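PDB 5TI1: fumarylacetoacetate hydrolase, which probably hydrolyses fumarylacetoacetate to fumarate and acetoacetate, the last step of phenylalanine and tyrosine breakdown, with a divalent metal ion as cofactor. Local coordinates for residues B[200-208]-B[261-269]; B[220-228]-B[410-419]. All coordinates share one frame; numbering follows the deposited sequence.

Contact 1. Residues B[200-208]-B[261-269]; sequences VRRPNGQLK and WSARDIQQW. With NA (sodium ion), chain L.
Lys-208 lays the aliphatic part of its side chain over one face of the Trp-269 indole: CB lies 3.6 Å from CE3 of the ring, and CD sits 4.2 Å from the centroid of the six-membered ring, a CH-pi contact. With CG anti to the backbone N (chi1 176°) and a bend at the next bond, CB, CG and CD pass over the benzo half before the amine leaves toward Gln-212. The same indole is held at its rim by Gln-206, whose OE1 accepts a nearly straight bond from Trp-269 NE1 (3.1 Å); OE1 lies close to the indole plane, while NE1 sits well out of the Gln-206 amide plane. NE2 of Gln-206 in turn bonds Tyr-313 OH and Glu-181 O of the second subunit. Further back, Ile-266 reaches with CD1 to Gly-205 CA (3.9 Å), while its CG1 meets CD2 of Leu-207. Pro-203 CG rests on Ala-263 CB, and Val-200 CG2 lies over the pyrrole face of Trp-261, whose NE1 is taken by Thr-285. One water bridges Gln-206 O to Ile-266 O; another accepts from Lys-208 N and donates to Asp-265 O, so the two backbones meet through water. The axes of strand 204-207 and helix 264-269 approach to 7.2 Å and cross at 46°. Trp-261 O binds the sodium ion at 2.5 Å, with Asp-260, Lys-280, Ala-283 and Thr-284 as the other protein ligands. The chemistry is that of an apolar seam with a polar end, where an edge bond and a lysine chain over the face together probably restrain the indole.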
loop_
_atom_site.group_PDB
_atom_site.type_symbol
_atom_site.label_atom_id
_atom_site.label_comp_id
_atom_site.label_asym_id
_atom_site.label_seq_id
_atom_site.Cartn_x
_atom_site.Cartn_y
_atom_site.Cartn_z
ATOM N N VAL B 200 2.523 8.360 -18.978
ATOM C CA VAL B 200 1.332 7.997 -18.224
ATOM C C VAL B 200 0.198 7.803 -19.204
ATOM O O VAL B 200 -0.146 8.724 -19.956
ATOM C CB VAL B 200 0.965 9.065 -17.186
ATOM C CG1 VAL B 200 -0.358 8.706 -16.529
ATOM C CG2 VAL B 200 2.073 9.189 -16.149
ATOM N N ARG B 201 -0.403 6.628 -19.193
ATOM C CA ARG B 201 -1.432 6.347 -20.178
ATOM C C ARG B 201 -2.781 6.768 -19.631
ATOM O O ARG B 201 -3.128 6.427 -18.490
ATOM C CB ARG B 201 -1.466 4.876 -20.573
ATOM C CG ARG B 201 -2.444 4.684 -21.730
ATOM C CD ARG B 201 -2.328 3.355 -22.417
ATOM N NE ARG B 201 -0.995 3.060 -22.945
ATOM C CZ ARG B 201 -0.550 3.399 -24.155
ATOM N NH1 ARG B 201 -1.314 4.094 -24.994
ATOM N NH2 ARG B 201 0.676 3.055 -24.517
ATOM N N ARG B 202 -3.526 7.521 -20.439
ATOM C CA ARG B 202 -4.877 7.915 -20.086
ATOM C C ARG B 202 -5.682 6.665 -19.752
ATOM O O ARG B 202 -5.749 5.740 -20.579
ATOM C CB ARG B 202 -5.545 8.685 -21.225
ATOM C CG ARG B 202 -7.011 9.071 -20.966
ATOM C CD ARG B 202 -7.615 9.826 -22.167
ATOM N NE ARG B 202 -6.840 11.015 -22.515
ATOM C CZ ARG B 202 -6.998 12.206 -21.943
ATOM N NH1 ARG B 202 -7.920 12.373 -21.002
ATOM N NH2 ARG B 202 -6.233 13.237 -22.310
ATOM N N PRO B 203 -6.270 6.580 -18.565
ATOM C CA PRO B 203 -7.022 5.375 -18.195
ATOM C C PRO B 203 -8.383 5.308 -18.868
ATOM O O PRO B 203 -9.043 6.325 -19.086
ATOM C CB PRO B 203 -7.171 5.513 -16.674
ATOM C CG PRO B 203 -7.084 7.014 -16.415
ATOM C CD PRO B 203 -6.100 7.516 -17.436
ATOM N N ASN B 204 -8.790 4.092 -19.222
ATOM C CA ASN B 204 -10.197 3.804 -19.432
ATOM C C ASN B 204 -10.832 3.426 -18.096
ATOM O O ASN B 204 -10.143 3.062 -17.147
ATOM C CB ASN B 204 -10.384 2.670 -20.434
ATOM C CG ASN B 204 -9.896 3.034 -21.820
ATOM O OD1 ASN B 204 -10.242 4.079 -22.360
ATOM N ND2 ASN B 204 -9.065 2.180 -22.390
ATOM N N GLY B 205 -12.154 3.515 -18.033
ATOM C CA GLY B 205 -12.852 3.139 -16.814
ATOM C C GLY B 205 -14.335 3.382 -16.960
ATOM O O GLY B 205 -14.822 3.721 -18.039
ATOM N N GLN B 206 -15.053 3.209 -15.852
ATOM C CA GLN B 206 -16.487 3.468 -15.833
ATOM C C GLN B 206 -16.741 4.958 -15.659
ATOM O O GLN B 206 -16.191 5.589 -14.751
ATOM C CB GLN B 206 -17.173 2.684 -14.709
ATOM C CG GLN B 206 -17.056 1.173 -14.835
ATOM C CD GLN B 206 -18.126 0.426 -14.051
ATOM O OE1 GLN B 206 -19.177 0.983 -13.716
ATOM N NE2 GLN B 206 -17.862 -0.848 -13.759
ATOM N N LEU B 207 -17.577 5.512 -16.528
ATOM C CA LEU B 207 -17.940 6.919 -16.514
ATOM C C LEU B 207 -19.450 7.024 -16.367
ATOM O O LEU B 207 -20.195 6.279 -17.013
ATOM C CB LEU B 207 -17.487 7.621 -17.807
ATOM C CG LEU B 207 -16.052 7.376 -18.277
ATOM C CD1 LEU B 207 -15.809 7.965 -19.681
ATOM C CD2 LEU B 207 -15.081 7.951 -17.256
ATOM N N LYS B 208 -19.903 7.941 -15.519
ATOM C CA LYS B 208 -21.332 8.161 -15.302
ATOM C C LYS B 208 -21.697 9.477 -15.971
ATOM O O LYS B 208 -21.363 10.558 -15.472
ATOM C CB LYS B 208 -21.677 8.163 -13.815
ATOM C CG LYS B 208 -23.142 8.479 -13.498
ATOM C CD LYS B 208 -24.090 7.361 -13.930
ATOM C CE LYS B 208 -25.543 7.680 -13.562
ATOM N NZ LYS B 208 -26.046 8.943 -14.202
ATOM N N TRP B 261 -1.589 11.925 -10.266
ATOM C CA TRP B 261 -2.477 11.943 -11.423
ATOM C C TRP B 261 -3.870 11.452 -11.044
ATOM O O TRP B 261 -4.021 10.428 -10.373
ATOM C CB TRP B 261 -1.911 11.073 -12.545
ATOM C CG TRP B 261 -0.501 11.383 -12.955
ATOM C CD1 TRP B 261 0.639 10.765 -12.512
ATOM C CD2 TRP B 261 -0.077 12.369 -13.908
ATOM N NE1 TRP B 261 1.745 11.318 -13.121
ATOM C CE2 TRP B 261 1.334 12.299 -13.986
ATOM C CE3 TRP B 261 -0.748 13.303 -14.699
ATOM C CZ2 TRP B 261 2.080 13.114 -14.838
ATOM C CZ3 TRP B 261 -0.004 14.124 -15.539
ATOM C CH2 TRP B 261 1.396 14.019 -15.606
ATOM N N SER B 262 -4.889 12.189 -11.484
ATOM C CA SER B 262 -6.269 11.927 -11.101
ATOM C C SER B 262 -7.156 11.886 -12.333
ATOM O O SER B 262 -7.072 12.774 -13.187
ATOM C CB SER B 262 -6.780 12.999 -10.138
ATOM O OG SER B 262 -6.133 12.888 -8.875
ATOM N N ALA B 263 -8.013 10.866 -12.412
ATOM C CA ALA B 263 -9.075 10.781 -13.416
ATOM C C ALA B 263 -10.378 11.145 -12.712
ATOM O O ALA B 263 -11.009 10.297 -12.073
ATOM C CB ALA B 263 -9.136 9.389 -14.031
ATOM N N ARG B 264 -10.778 12.415 -12.817
ATOM C CA ARG B 264 -11.800 12.930 -11.912
ATOM C C ARG B 264 -13.189 12.419 -12.243
ATOM O O ARG B 264 -14.009 12.266 -11.332
ATOM C CB ARG B 264 -11.798 14.453 -11.916
ATOM C CG ARG B 264 -10.458 14.997 -11.540
ATOM C CD ARG B 264 -10.539 16.362 -10.932
ATOM N NE ARG B 264 -9.213 16.739 -10.473
ATOM C CZ ARG B 264 -8.694 16.363 -9.312
ATOM N NH1 ARG B 264 -9.399 15.604 -8.468
ATOM N NH2 ARG B 264 -7.466 16.748 -8.998
ATOM N N ASP B 265 -13.478 12.156 -13.522
ATOM C CA ASP B 265 -14.779 11.584 -13.852
ATOM C C ASP B 265 -14.875 10.138 -13.387
ATOM O O ASP B 265 -15.927 9.711 -12.898
ATOM C CB ASP B 265 -15.081 11.713 -15.352
ATOM C CG ASP B 265 -13.927 11.274 -16.250
ATOM O OD1 ASP B 265 -12.830 10.962 -15.752
ATOM O OD2 ASP B 265 -14.125 11.255 -17.483
ATOM N N ILE B 266 -13.788 9.370 -13.517
ATOM C CA ILE B 266 -13.745 8.040 -12.917
ATOM C C ILE B 266 -13.924 8.142 -11.404
ATOM O O ILE B 266 -14.588 7.303 -10.782
ATOM C CB ILE B 266 -12.429 7.327 -13.294
ATOM C CG1 ILE B 266 -12.392 7.035 -14.802
ATOM C CG2 ILE B 266 -12.257 6.027 -12.522
ATOM C CD1 ILE B 266 -11.147 6.284 -15.253
ATOM N N GLN B 267 -13.368 9.194 -10.794
ATOM C CA GLN B 267 -13.425 9.309 -9.337
ATOM C C GLN B 267 -14.848 9.564 -8.864
ATOM O O GLN B 267 -15.313 8.945 -7.899
ATOM C CB GLN B 267 -12.498 10.423 -8.844
ATOM C CG GLN B 267 -12.469 10.552 -7.310
ATOM C CD GLN B 267 -11.574 11.680 -6.805
ATOM O OE1 GLN B 267 -10.354 11.546 -6.760
ATOM N NE2 GLN B 267 -12.186 12.791 -6.404
ATOM N N GLN B 268 -15.547 10.486 -9.529
ATOM C CA GLN B 268 -16.896 10.864 -9.123
ATOM C C GLN B 268 -17.812 9.652 -9.016
ATOM O O GLN B 268 -18.617 9.550 -8.083
ATOM C CB GLN B 268 -17.469 11.871 -10.119
ATOM C CG GLN B 268 -18.341 12.935 -9.498
ATOM C CD GLN B 268 -17.537 13.912 -8.664
ATOM O OE1 GLN B 268 -17.247 13.656 -7.497
ATOM N NE2 GLN B 268 -17.165 15.040 -9.268
ATOM N N TRP B 269 -17.686 8.712 -9.954
ATOM C CA TRP B 269 -18.612 7.589 -10.017
ATOM C C TRP B 269 -18.258 6.473 -9.034
ATOM O O TRP B 269 -19.162 5.789 -8.542
ATOM C CB TRP B 269 -18.655 7.056 -11.450
ATOM C CG TRP B 269 -19.389 5.762 -11.640
ATOM C CD1 TRP B 269 -18.879 4.605 -12.160
ATOM C CD2 TRP B 269 -20.766 5.492 -11.341
ATOM N NE1 TRP B 269 -19.854 3.633 -12.207
ATOM C CE2 TRP B 269 -21.019 4.150 -11.707
ATOM C CE3 TRP B 269 -21.810 6.255 -10.806
ATOM C CZ2 TRP B 269 -22.269 3.553 -11.544
ATOM C CZ3 TRP B 269 -23.055 5.660 -10.647
ATOM C CH2 TRP B 269 -23.272 4.320 -11.013
HETATM NA NA NA L . -2.356 9.103 -9.003
HETATM O O HOH W 1 -15.455 5.020 -12.106
HETATM O O HOH W 2 -18.508 9.712 -14.058
#

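Contact 2. Residues B[220-228]-B[410-419]; sequences CRKLDIELE and FIEDGDELTL. With MG (magnesium ion), chain K.
Lys-222 spreads its side chain over one face of the Phe-410 ring, with CB centred 4.0 Å above the centroid in a CH-pi contact only 4° off the ring normal. Beyond CB the chain stays extended, carrying CD to 3.7 Å from Phe-410 CE2 and sending the amine on to Asn-395. At Leu-223 the backbone takes over: its O accepts a nearly straight bond from Ile-411 N (2.9 Å), directed close to the line of the carbonyl, and a water that accepts from Leu-223 N donates to Ile-411 O. Two adjacent links, one direct and one through water, thus fasten the two segments side by side. Asp-224 meets the rim of the Phe-410 ring, its CB lying in the ring plane and its carboxylate turned nearly perpendicular to the ring (83°); the carboxylate is held by Leu-390 and by a salt bridge from Arg-264. Ile-225 sets CG2, anti to the carbonyl carbon, against two neighbours, 3.6 Å from Ile-411 CD1 and 3.5 Å from Leu-417 CG. Glu-226 points from the opposite side of the strand, away from 410-419, and binds the magnesium ion through OE2, while its OE1 is held by Arg-264. Leu-227 turns back to the apolar side, CD1 touching Leu-419 CD2 at 3.6 Å, and Glu-228 again faces the metal, coordinating through OE1 at 2.2 Å, its carboxylate also held by Gly-376. The alternation gives this stretch a metal-binding face and a greasy one. Asp-153 and Asp-260 complete the protein ligands of the magnesium. In the fold, 220-228 pairs with strand 252-263, whereas 416-419 belongs to a second sheet between strands 321-331 and 429-440, so Ile-225 and Leu-417, resting on Val-328 and Leu-330, help fill the interior between the two sheets.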
loop_
_atom_site.group_PDB
_atom_site.type_symbol
_atom_site.label_atom_id
_atom_site.label_comp_id
_atom_site.label_asym_id
_atom_site.label_seq_id
_atom_site.Cartn_x
_atom_site.Cartn_y
_atom_site.Cartn_z
ATOM N N CYS B 220 -11.172 8.186 -19.954
ATOM C CA CYS B 220 -11.270 9.320 -19.041
ATOM C C CYS B 220 -11.276 10.653 -19.789
ATOM O O CYS B 220 -10.435 10.896 -20.657
ATOM C CB CYS B 220 -10.089 9.258 -18.073
ATOM S SG CYS B 220 -9.687 10.795 -17.317
ATOM N N ARG B 221 -12.239 11.516 -19.457
ATOM C CA ARG B 221 -12.351 12.838 -20.063
ATOM C C ARG B 221 -11.921 13.976 -19.141
ATOM O O ARG B 221 -11.967 15.135 -19.558
ATOM C CB ARG B 221 -13.792 13.102 -20.529
ATOM C CG ARG B 221 -14.297 12.169 -21.623
ATOM C CD ARG B 221 -15.788 12.358 -21.850
ATOM N NE ARG B 221 -16.374 11.251 -22.598
ATOM C CZ ARG B 221 -17.667 11.140 -22.895
ATOM N NH1 ARG B 221 -18.528 12.074 -22.509
ATOM N NH2 ARG B 221 -18.101 10.090 -23.581
ATOM N N LYS B 222 -11.518 13.688 -17.901
ATOM C CA LYS B 222 -11.120 14.724 -16.946
ATOM C C LYS B 222 -9.827 14.281 -16.256
ATOM O O LYS B 222 -9.786 14.032 -15.048
ATOM C CB LYS B 222 -12.226 15.002 -15.933
ATOM C CG LYS B 222 -13.422 15.717 -16.517
ATOM C CD LYS B 222 -14.279 16.309 -15.410
ATOM C CE LYS B 222 -15.476 17.038 -15.969
ATOM N NZ LYS B 222 -16.252 17.628 -14.856
ATOM N N LEU B 223 -8.764 14.184 -17.043
ATOM C CA LEU B 223 -7.457 13.814 -16.529
ATOM C C LEU B 223 -6.761 15.041 -15.956
ATOM O O LEU B 223 -6.637 16.074 -16.630
ATOM C CB LEU B 223 -6.622 13.192 -17.644
ATOM C CG LEU B 223 -5.247 12.670 -17.259
ATOM C CD1 LEU B 223 -5.385 11.532 -16.209
ATOM C CD2 LEU B 223 -4.519 12.227 -18.511
ATOM N N ASP B 224 -6.301 14.932 -14.713
ATOM C CA ASP B 224 -5.809 16.098 -14.000
ATOM C C ASP B 224 -4.528 15.741 -13.259
ATOM O O ASP B 224 -4.228 14.567 -13.013
ATOM C CB ASP B 224 -6.883 16.633 -13.034
ATOM C CG ASP B 224 -6.649 18.082 -12.628
ATOM O OD1 ASP B 224 -5.637 18.671 -13.061
ATOM O OD2 ASP B 224 -7.483 18.637 -11.881
ATOM N N ILE B 225 -3.759 16.777 -12.933
ATOM C CA ILE B 225 -2.632 16.651 -12.015
ATOM C C ILE B 225 -3.125 16.862 -10.595
ATOM O O ILE B 225 -4.236 17.359 -10.374
ATOM C CB ILE B 225 -1.522 17.674 -12.311
ATOM C CG1 ILE B 225 -1.981 19.065 -11.856
ATOM C CG2 ILE B 225 -1.133 17.646 -13.780
ATOM C CD1 ILE B 225 -0.945 20.136 -12.002
ATOM N N GLU B 226 -2.284 16.520 -9.627
ATOM C CA GLU B 226 -2.401 17.052 -8.274
ATOM C C GLU B 226 -0.993 17.406 -7.836
ATOM O O GLU B 226 -0.166 16.510 -7.617
ATOM C CB GLU B 226 -3.062 16.065 -7.308
ATOM C CG GLU B 226 -4.509 15.766 -7.681
ATOM C CD GLU B 226 -5.367 15.369 -6.497
ATOM O OE1 GLU B 226 -6.581 15.662 -6.512
ATOM O OE2 GLU B 226 -4.828 14.767 -5.556
ATOM N N LEU B 227 -0.714 18.710 -7.773
ATOM C CA LEU B 227 0.581 19.205 -7.327
ATOM C C LEU B 227 0.725 18.949 -5.838
ATOM O O LEU B 227 -0.082 19.443 -5.041
ATOM C CB LEU B 227 0.715 20.699 -7.623
ATOM C CG LEU B 227 1.819 21.410 -6.831
ATOM C CD1 LEU B 227 3.187 20.976 -7.305
ATOM C CD2 LEU B 227 1.680 22.914 -6.982
ATOM N N GLU B 228 1.745 18.175 -5.465
ATOM C CA GLU B 228 1.970 17.803 -4.075
ATOM C C GLU B 228 3.461 17.673 -3.807
ATOM O O GLU B 228 4.283 17.634 -4.724
ATOM C CB GLU B 228 1.295 16.468 -3.735
ATOM C CG GLU B 228 -0.173 16.382 -4.098
ATOM C CD GLU B 228 -0.826 15.146 -3.540
ATOM O OE1 GLU B 228 -1.887 14.741 -4.057
ATOM O OE2 GLU B 228 -0.267 14.584 -2.581
ATOM N N PHE B 410 -8.930 20.298 -18.949
ATOM C CA PHE B 410 -8.162 19.211 -18.357
ATOM C C PHE B 410 -7.040 18.808 -19.315
ATOM O O PHE B 410 -6.870 19.399 -20.385
ATOM C CB PHE B 410 -9.089 18.050 -17.980
ATOM C CG PHE B 410 -9.999 18.377 -16.829
ATOM C CD1 PHE B 410 -9.553 18.252 -15.516
ATOM C CD2 PHE B 410 -11.273 18.868 -17.054
ATOM C CE1 PHE B 410 -10.381 18.581 -14.443
ATOM C CE2 PHE B 410 -12.106 19.200 -16.000
ATOM C CZ PHE B 410 -11.662 19.057 -14.684
ATOM N N ILE B 411 -6.240 17.821 -18.900
ATOM C CA ILE B 411 -5.052 17.442 -19.658
ATOM C C ILE B 411 -5.442 16.703 -20.934
ATOM O O ILE B 411 -6.333 15.844 -20.937
ATOM C CB ILE B 411 -4.119 16.571 -18.803
ATOM C CG1 ILE B 411 -3.645 17.317 -17.550
ATOM C CG2 ILE B 411 -2.919 16.116 -19.626
ATOM C CD1 ILE B 411 -3.019 16.377 -16.525
ATOM N N GLU B 412 -4.750 17.006 -22.019
ATOM C CA GLU B 412 -5.005 16.371 -23.300
ATOM C C GLU B 412 -3.846 15.449 -23.669
ATOM O O GLU B 412 -2.756 15.523 -23.089
ATOM C CB GLU B 412 -5.264 17.440 -24.375
ATOM C CG GLU B 412 -6.748 17.747 -24.473
ATOM C CD GLU B 412 -7.048 19.171 -24.825
ATOM O OE1 GLU B 412 -8.173 19.623 -24.524
ATOM O OE2 GLU B 412 -6.169 19.840 -25.406
ATOM N N ASP B 413 -4.118 14.539 -24.612
ATOM C CA ASP B 413 -3.118 13.570 -25.037
ATOM C C ASP B 413 -1.902 14.282 -25.618
ATOM O O ASP B 413 -2.030 15.275 -26.338
ATOM C CB ASP B 413 -3.713 12.607 -26.069
ATOM C CG ASP B 413 -4.765 11.670 -25.474
ATOM O OD1 ASP B 413 -4.907 11.598 -24.230
ATOM O OD2 ASP B 413 -5.447 10.985 -26.263
ATOM N N GLY B 414 -0.715 13.778 -25.284
ATOM C CA GLY B 414 0.518 14.398 -25.710
ATOM C C GLY B 414 0.964 15.600 -24.891
ATOM O O GLY B 414 2.064 16.116 -25.141
ATOM N N ASP B 415 0.147 16.085 -23.955
ATOM C CA ASP B 415 0.594 17.117 -23.016
ATOM C C ASP B 415 1.646 16.556 -22.064
ATOM O O ASP B 415 1.488 15.458 -21.517
ATOM C CB ASP B 415 -0.569 17.640 -22.171
ATOM C CG ASP B 415 -1.571 18.466 -22.949
ATOM O OD1 ASP B 415 -1.370 18.733 -24.160
ATOM O OD2 ASP B 415 -2.574 18.862 -22.310
ATOM N N GLU B 416 2.705 17.324 -21.832
ATOM C CA GLU B 416 3.690 16.987 -20.812
ATOM C C GLU B 416 3.502 17.919 -19.619
ATOM O O GLU B 416 3.469 19.144 -19.778
ATOM C CB GLU B 416 5.123 17.084 -21.350
ATOM C CG GLU B 416 6.198 16.742 -20.304
ATOM C CD GLU B 416 7.621 16.742 -20.865
ATOM O OE1 GLU B 416 8.053 17.769 -21.448
ATOM O OE2 GLU B 416 8.312 15.710 -20.708
ATOM N N LEU B 417 3.365 17.340 -18.432
ATOM C CA LEU B 417 3.147 18.096 -17.202
ATOM C C LEU B 417 4.409 18.001 -16.360
ATOM O O LEU B 417 4.872 16.893 -16.066
ATOM C CB LEU B 417 1.935 17.562 -16.436
ATOM C CG LEU B 417 0.553 18.073 -16.872
ATOM C CD1 LEU B 417 0.383 19.536 -16.478
ATOM C CD2 LEU B 417 0.260 17.875 -18.365
ATOM N N THR B 418 4.969 19.157 -15.981
ATOM C CA THR B 418 6.233 19.194 -15.252
ATOM C C THR B 418 6.083 19.983 -13.960
ATOM O O THR B 418 5.836 21.195 -13.989
ATOM C CB THR B 418 7.348 19.794 -16.110
ATOM O OG1 THR B 418 7.435 19.086 -17.356
ATOM C CG2 THR B 418 8.672 19.675 -15.384
ATOM N N LEU B 419 6.282 19.307 -12.836
ATOM C CA LEU B 419 6.381 19.950 -11.527
ATOM C C LEU B 419 7.830 20.315 -11.241
ATOM O O LEU B 419 8.746 19.539 -11.537
ATOM C CB LEU B 419 5.880 19.021 -10.416
ATOM C CG LEU B 419 4.402 18.916 -10.050
ATOM C CD1 LEU B 419 3.597 18.485 -11.214
ATOM C CD2 LEU B 419 4.211 17.932 -8.877
HETATM MG MG MG K . -3.783 13.584 -4.064
HETATM O O HOH W 3 -8.549 15.076 -19.838
#

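Overall arrangement
The two contacts illustrate how one scaffold can serve neighbouring metal sites. Their centres lie 12 Å apart, and their strands 252-263 and 223-233 are neighbours in one sheet. Arg-202 NE of contact 1 forms a salt bridge of 2.6 Å with Asp-413 OD1 of contact 2, and Asp-265 OD2 probably accepts from Arg-221 N at 2.7 Å. The salt bridges of Arg-264 tie the start of helix 264-270 to the magnesium site. Asp-260, which precedes Trp-261, binds both magnesium and sodium. Gln-267 of contact 1 probably binds substrate, and the Trp-261 side chain lies about 9 Å from the magnesium ion. Contact 1 borders the second subunit, whereas contact 2 is internal to its own chain.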